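PDB 4DNH: dihydrodipicolinate synthase family protein from Sinorhizobium meliloti, which is of unknown function but folds as a TIM barrel and may be related to the dihydrodipicolinate synthases. Local coordinates for residues Arg159-Ala162 and Ala163-Gly167; Asp176-Leu179 and Ser180-Glu184. All coordinates share one frame; numbering follows the deposited sequence.

Overall arrangement
Interactions 1 and 2 are the C-terminal ends of two successive helices on the outside of the barrel, on the same side of the chain's centre. Interaction 1 closes the short helix 159-164, just beyond strand 153-155; interaction 2 closes the next helix, 168-181, before strand 186-191. Their centres lie 19 Å apart and their nearest atoms about 8 Å, without touching. Each sets a buried face against an exposed one. In 159-167 the contact is nearly all backbone: Ala163 faces outward, while Leu161, Ala160 and Ala164 face neighbouring helices. In 176-184 a serine hydroxyl and a glutamine join the outer face and two valines and a leucine the inner one.

Interaction 1 of 2, residues Arg159-Ala162 and Ala163-Gly167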
ATOM      1  N   ARG A 159      -7.434  10.824  11.557  1.00 54.76           N
ATOM      2  CA  ARG A 159      -7.854  10.229  12.836  1.00 55.16           C
ATOM      3  C   ARG A 159      -8.636  11.277  13.663  1.00 55.75           C
ATOM      4  O   ARG A 159      -9.715  10.990  14.162  1.00 57.55           O
ATOM      5  CB  ARG A 159      -6.590   9.772  13.602  1.00 55.63           C
ATOM      6  CG  ARG A 159      -6.445   8.308  14.038  1.00 53.74           C
ATOM      7  CD  ARG A 159      -6.369   7.358  12.852  1.00 53.46           C
ATOM      8  NE  ARG A 159      -5.262   6.372  12.731  1.00 52.06           N
ATOM      9  CZ  ARG A 159      -4.232   6.126  13.552  1.00 46.49           C
ATOM     10  NH1 ARG A 159      -3.356   5.189  13.187  1.00 37.85           N
ATOM     11  NH2 ARG A 159      -4.061   6.779  14.706  1.00 48.70           N
ATOM     12  N   ALA A 160      -8.103  12.499  13.771  1.00 55.87           N
ATOM     13  CA  ALA A 160      -8.691  13.550  14.622  1.00 55.43           C
ATOM     14  C   ALA A 160     -10.047  14.038  14.105  1.00 56.35           C
ATOM     15  O   ALA A 160     -10.935  14.399  14.895  1.00 57.29           O
ATOM     16  CB  ALA A 160      -7.735  14.725  14.759  1.00 54.49           C
ATOM     17  N   LEU A 161     -10.187  14.050  12.780  1.00 54.79           N
ATOM     18  CA  LEU A 161     -11.428  14.435  12.120  1.00 54.71           C
ATOM     19  C   LEU A 161     -12.526  13.372  12.303  1.00 54.91           C
ATOM     20  O   LEU A 161     -13.675  13.722  12.608  1.00 56.08           O
ATOM     21  CB  LEU A 161     -11.181  14.760  10.642  1.00 52.60           C
ATOM     22  CG  LEU A 161     -12.370  15.220   9.784  1.00 53.44           C
ATOM     23  CD1 LEU A 161     -12.953  16.562  10.216  1.00 55.56           C
ATOM     24  CD2 LEU A 161     -11.974  15.257   8.322  1.00 51.73           C
ATOM     25  N   ALA A 162     -12.170  12.088  12.164  1.00 51.68           N
ATOM     26  CA  ALA A 162     -13.126  10.986  12.421  1.00 51.28           C
ATOM     27  C   ALA A 162     -13.737  11.015  13.840  1.00 53.10           C
ATOM     28  O   ALA A 162     -14.843  10.529  14.048  1.00 53.45           O
ATOM     29  CB  ALA A 162     -12.495   9.630  12.133  1.00 47.73           C
ATOM     30  N   ALA A 163     -13.000  11.591  14.794  1.00 53.85           N
ATOM     31  CA  ALA A 163     -13.432  11.743  16.184  1.00 54.33           C
ATOM     32  C   ALA A 163     -14.067  13.100  16.482  1.00 57.80           C
ATOM     33  O   ALA A 163     -14.831  13.228  17.428  1.00 61.38           O
ATOM     34  CB  ALA A 163     -12.256  11.505  17.120  1.00 53.18           C
ATOM     35  N   ALA A 164     -13.750  14.121  15.694  1.00 58.45           N
ATOM     36  CA  ALA A 164     -14.317  15.448  15.950  1.00 60.66           C
ATOM     37  C   ALA A 164     -15.573  15.743  15.127  1.00 63.80           C
ATOM     38  O   ALA A 164     -16.450  16.482  15.578  1.00 66.45           O
ATOM     39  CB  ALA A 164     -13.271  16.533  15.742  1.00 59.41           C
ATOM     40  N   ALA A 165     -15.658  15.164  13.931  1.00 65.18           N
ATOM     41  CA  ALA A 165     -16.744  15.452  12.987  1.00 67.98           C
ATOM     42  C   ALA A 165     -18.127  15.158  13.566  1.00 72.80           C
ATOM     43  O   ALA A 165     -18.383  14.063  14.047  1.00 73.17           O
ATOM     44  CB  ALA A 165     -16.540  14.678  11.692  1.00 64.37           C
ATOM     45  N   LYS A 166     -19.020  16.137  13.510  1.00 79.06           N
ATOM     46  CA  LYS A 166     -20.377  15.950  14.035  1.00 83.35           C
ATOM     47  C   LYS A 166     -21.374  15.576  12.935  1.00 83.76           C
ATOM     48  O   LYS A 166     -22.585  15.621  13.135  1.00 88.84           O
ATOM     49  CB  LYS A 166     -20.817  17.171  14.862  1.00 84.29           C
ATOM     50  CG  LYS A 166     -20.035  17.285  16.165  1.00 84.68           C
ATOM     51  CD  LYS A 166     -20.440  18.465  17.029  1.00 90.68           C
ATOM     52  CE  LYS A 166     -19.715  18.388  18.366  1.00 92.77           C
ATOM     53  NZ  LYS A 166     -20.142  19.449  19.315  1.00 96.04           N
ATOM     54  N   GLY A 167     -20.835  15.171  11.786  1.00 80.91           N
ATOM     55  CA  GLY A 167     -21.626  14.764  10.627  1.00 81.24           C
ATOM     56  C   GLY A 167     -20.893  14.964   9.305  1.00 78.68           C
ATOM     57  O   GLY A 167     -19.698  15.270   9.294  1.00 76.13           O
TER
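The last turn of the short helix 159-164, which follows barrel strand 153-155, brings Leu161 against Ala164 and Ala165. The carbonyl oxygen of Leu161 takes two amides: Ala165 N at 2.8 Å, a nearly straight bond (N-H...O 158°) that lies in the carbonyl plane, and Ala164 N by a weaker bond. Ala164 N is itself shared, for it also bonds weakly to Ala160 O at 2.9 Å, while Ala163 N makes a long, weak bond to Arg159 O. Methyl groups crowd the same acceptors: CB of Ala164 stands 3.3 Å from Ala160 O, and CB of Ala165 is 3.2 Å from Leu161 O. The leucine keeps CG opposite its backbone N (chi1 -179°), and its CD1 comes within 4.3 Å of Ala165 CB, a loose apolar contact; both residues also rest on Tyr171 of helix 168-181. Ala160 and Ala164 together meet Ile135 of helix 132-148, while the guanidinium of Arg159 turns from this turn to a salt bridge with Asp196. The Ala164 amide is thus split between two acceptors, whereas the Leu161 carbonyl, accepting two amides, still holds a regular i to i+4 bond to Ala165, where the helical angles stop.

Interaction 2 of 2, residues Asp176-Leu179 and Ser180-Glu184; sequences DRVL and SQVKE
Across the end of helix 168-181, Ser180 N bonds to Asp176 O at 3.2 Å in the i to i+4 pattern, its donor above the carbonyl plane, and Gln181 N then turns mainly to Val178 O, three residues back, at 3.1 Å. That second bond is bent, with a C=O...N angle of 115° and the donor well above the carbonyl plane; the same amide makes a weak bond to Arg177 O. Ser180 adds its hydroxyl to this outer face. With chi1 at 69°, OG sits between its own backbone N and carbonyl carbon, a rotamer that turns it back over the preceding turn, 3.0 Å from Asp176 O and 3.1 Å from Arg177 O. Its one proton can serve either carbonyl, and the choice is not settled. Next to it, Arg177 and Gln181 run side by side in the same direction, their guanidinium and amide planes only 20° apart, and the amide NE2 of Gln181 lies 3.7 Å from CG of Arg177, so the touch is with the aliphatic part of the arginine. In the barrel's alternation of helix and strand, this is where the chain leaves a helix for strand 186-191, and the inner face is apolar. Val182 places CG2 opposite its carbonyl carbon, pointing that methyl back at the helix backbone: it lies 3.0 Å from Val178 O, a close van der Waals approach, and also meets Leu179 CA. Its methyl contacts are looser, 4.4 Å to Val178 CG1 and 4.3 Å to Leu179 CD2. Beyond them, Val178 packs on Leu136, Tyr139 and Ile143 of helix 132-148, while Leu179 reaches Val186 and Ile188 of the strand. Lys225 NZ donates hydrogen bonds to Leu179 O and Val182 O, and a weak one to Ser180 O, a positive charge the helix dipole would probably welcome.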
ATOM      1  N   ASP A 176     -13.003  21.139   1.713  1.00 69.89           N
ATOM      2  CA  ASP A 176     -13.208  22.350   0.928  1.00 70.91           C
ATOM      3  C   ASP A 176     -12.008  23.300   1.084  1.00 69.98           C
ATOM      4  O   ASP A 176     -11.488  23.804   0.084  1.00 70.83           O
ATOM      5  CB  ASP A 176     -14.550  23.023   1.281  1.00 72.48           C
ATOM      6  CG  ASP A 176     -14.721  24.398   0.636  1.00 78.09           C
ATOM      7  OD1 ASP A 176     -14.503  24.551  -0.594  1.00 78.16           O
ATOM      8  OD2 ASP A 176     -15.095  25.338   1.372  1.00 81.92           O
ATOM      9  N   ARG A 177     -11.556  23.527   2.317  1.00 68.11           N
ATOM     10  CA  ARG A 177     -10.404  24.395   2.517  1.00 69.59           C
ATOM     11  C   ARG A 177      -9.121  23.729   2.029  1.00 66.34           C
ATOM     12  O   ARG A 177      -8.375  24.310   1.243  1.00 66.77           O
ATOM     13  CB  ARG A 177     -10.271  24.879   3.967  1.00 73.64           C
ATOM     14  CG  ARG A 177      -9.362  26.108   4.091  1.00 79.44           C
ATOM     15  CD  ARG A 177      -9.773  27.045   5.219  1.00 85.16           C
ATOM     16  NE  ARG A 177     -11.105  27.612   5.005  1.00 91.86           N
ATOM     17  CZ  ARG A 177     -11.824  28.248   5.932  1.00 98.95           C
ATOM     18  NH1 ARG A 177     -11.347  28.407   7.163  1.00 99.03           N
ATOM     19  NH2 ARG A 177     -13.029  28.727   5.629  1.00101.86           N
ATOM     20  N   VAL A 178      -8.888  22.502   2.479  1.00 63.86           N
ATOM     21  CA  VAL A 178      -7.711  21.742   2.083  1.00 61.44           C
ATOM     22  C   VAL A 178      -7.533  21.718   0.559  1.00 61.71           C
ATOM     23  O   VAL A 178      -6.480  22.133   0.058  1.00 62.50           O
ATOM     24  CB  VAL A 178      -7.720  20.310   2.678  1.00 59.11           C
ATOM     25  CG1 VAL A 178      -6.600  19.466   2.084  1.00 57.97           C
ATOM     26  CG2 VAL A 178      -7.580  20.356   4.195  1.00 57.73           C
ATOM     27  N   LEU A 179      -8.562  21.283  -0.170  1.00 61.04           N
ATOM     28  CA  LEU A 179      -8.448  21.100  -1.620  1.00 62.37           C
ATOM     29  C   LEU A 179      -8.360  22.387  -2.429  1.00 67.68           C
ATOM     30  O   LEU A 179      -7.744  22.402  -3.489  1.00 69.60           O
ATOM     31  CB  LEU A 179      -9.569  20.222  -2.172  1.00 61.60           C
ATOM     32  CG  LEU A 179      -9.474  18.722  -1.903  1.00 58.47           C
ATOM     33  CD1 LEU A 179     -10.783  18.037  -2.280  1.00 58.21           C
ATOM     34  CD2 LEU A 179      -8.296  18.102  -2.650  1.00 55.90           C
ATOM     35  N   SER A 180      -8.977  23.460  -1.944  1.00 69.83           N
ATOM     36  CA  SER A 180      -8.843  24.750  -2.615  1.00 72.71           C
ATOM     37  C   SER A 180      -7.458  25.349  -2.379  1.00 72.15           C
ATOM     38  O   SER A 180      -7.050  26.265  -3.091  1.00 72.20           O
ATOM     39  CB  SER A 180      -9.939  25.728  -2.180  1.00 75.87           C
ATOM     40  OG  SER A 180      -9.758  26.120  -0.833  1.00 77.11           O
ATOM     41  N   GLN A 181      -6.734  24.819  -1.393  1.00 71.14           N
ATOM     42  CA  GLN A 181      -5.408  25.330  -1.059  1.00 71.88           C
ATOM     43  C   GLN A 181      -4.222  24.446  -1.474  1.00 71.67           C
ATOM     44  O   GLN A 181      -3.066  24.847  -1.317  1.00 74.01           O
ATOM     45  CB  GLN A 181      -5.328  25.683   0.421  1.00 74.93           C
ATOM     46  CG  GLN A 181      -5.892  27.058   0.724  1.00 85.85           C
ATOM     47  CD  GLN A 181      -5.453  27.578   2.075  1.00 96.42           C
ATOM     48  OE1 GLN A 181      -4.261  27.588   2.393  1.00 95.64           O
ATOM     49  NE2 GLN A 181      -6.418  28.016   2.882  1.00103.37           N
ATOM     50  N   VAL A 182      -4.492  23.254  -2.003  1.00 69.30           N
ATOM     51  CA  VAL A 182      -3.414  22.414  -2.538  1.00 65.92           C
ATOM     52  C   VAL A 182      -2.899  23.102  -3.795  1.00 65.88           C
ATOM     53  O   VAL A 182      -3.616  23.892  -4.401  1.00 65.60           O
ATOM     54  CB  VAL A 182      -3.875  20.979  -2.890  1.00 64.42           C
ATOM     55  CG1 VAL A 182      -2.687  20.031  -2.950  1.00 62.99           C
ATOM     56  CG2 VAL A 182      -4.844  20.455  -1.858  1.00 65.44           C
ATOM     57  N   LYS A 183      -1.659  22.819  -4.181  1.00 66.30           N
ATOM     58  CA  LYS A 183      -1.101  23.457  -5.363  1.00 69.54           C
ATOM     59  C   LYS A 183      -1.250  22.594  -6.613  1.00 67.26           C
ATOM     60  O   LYS A 183      -1.265  23.109  -7.711  1.00 69.71           O
ATOM     61  CB  LYS A 183       0.355  23.863  -5.125  1.00 72.15           C
ATOM     62  CG  LYS A 183       0.599  25.343  -5.396  1.00 80.87           C
ATOM     63  CD  LYS A 183       1.383  26.011  -4.269  1.00 86.41           C
ATOM     64  CE  LYS A 183       2.875  25.700  -4.344  1.00 88.16           C
ATOM     65  NZ  LYS A 183       3.622  26.201  -3.158  1.00 88.86           N
ATOM     66  N   GLU A 184      -1.372  21.284  -6.436  1.00 66.09           N
ATOM     67  CA  GLU A 184      -1.469  20.345  -7.554  1.00 65.88           C
ATOM     68  C   GLU A 184      -2.546  19.293  -7.278  1.00 64.83           C
ATOM     69  O   GLU A 184      -2.892  19.047  -6.108  1.00 59.81           O
ATOM     70  CB  GLU A 184      -0.116  19.656  -7.807  1.00 68.93           C
ATOM     71  CG  GLU A 184       0.975  20.546  -8.402  1.00 75.21           C
ATOM     72  CD  GLU A 184       0.758  20.854  -9.875  1.00 86.27           C
ATOM     73  OE1 GLU A 184       0.324  19.950 -10.622  1.00 93.26           O
ATOM     74  OE2 GLU A 184       1.025  21.998 -10.296  1.00 88.52           O
TER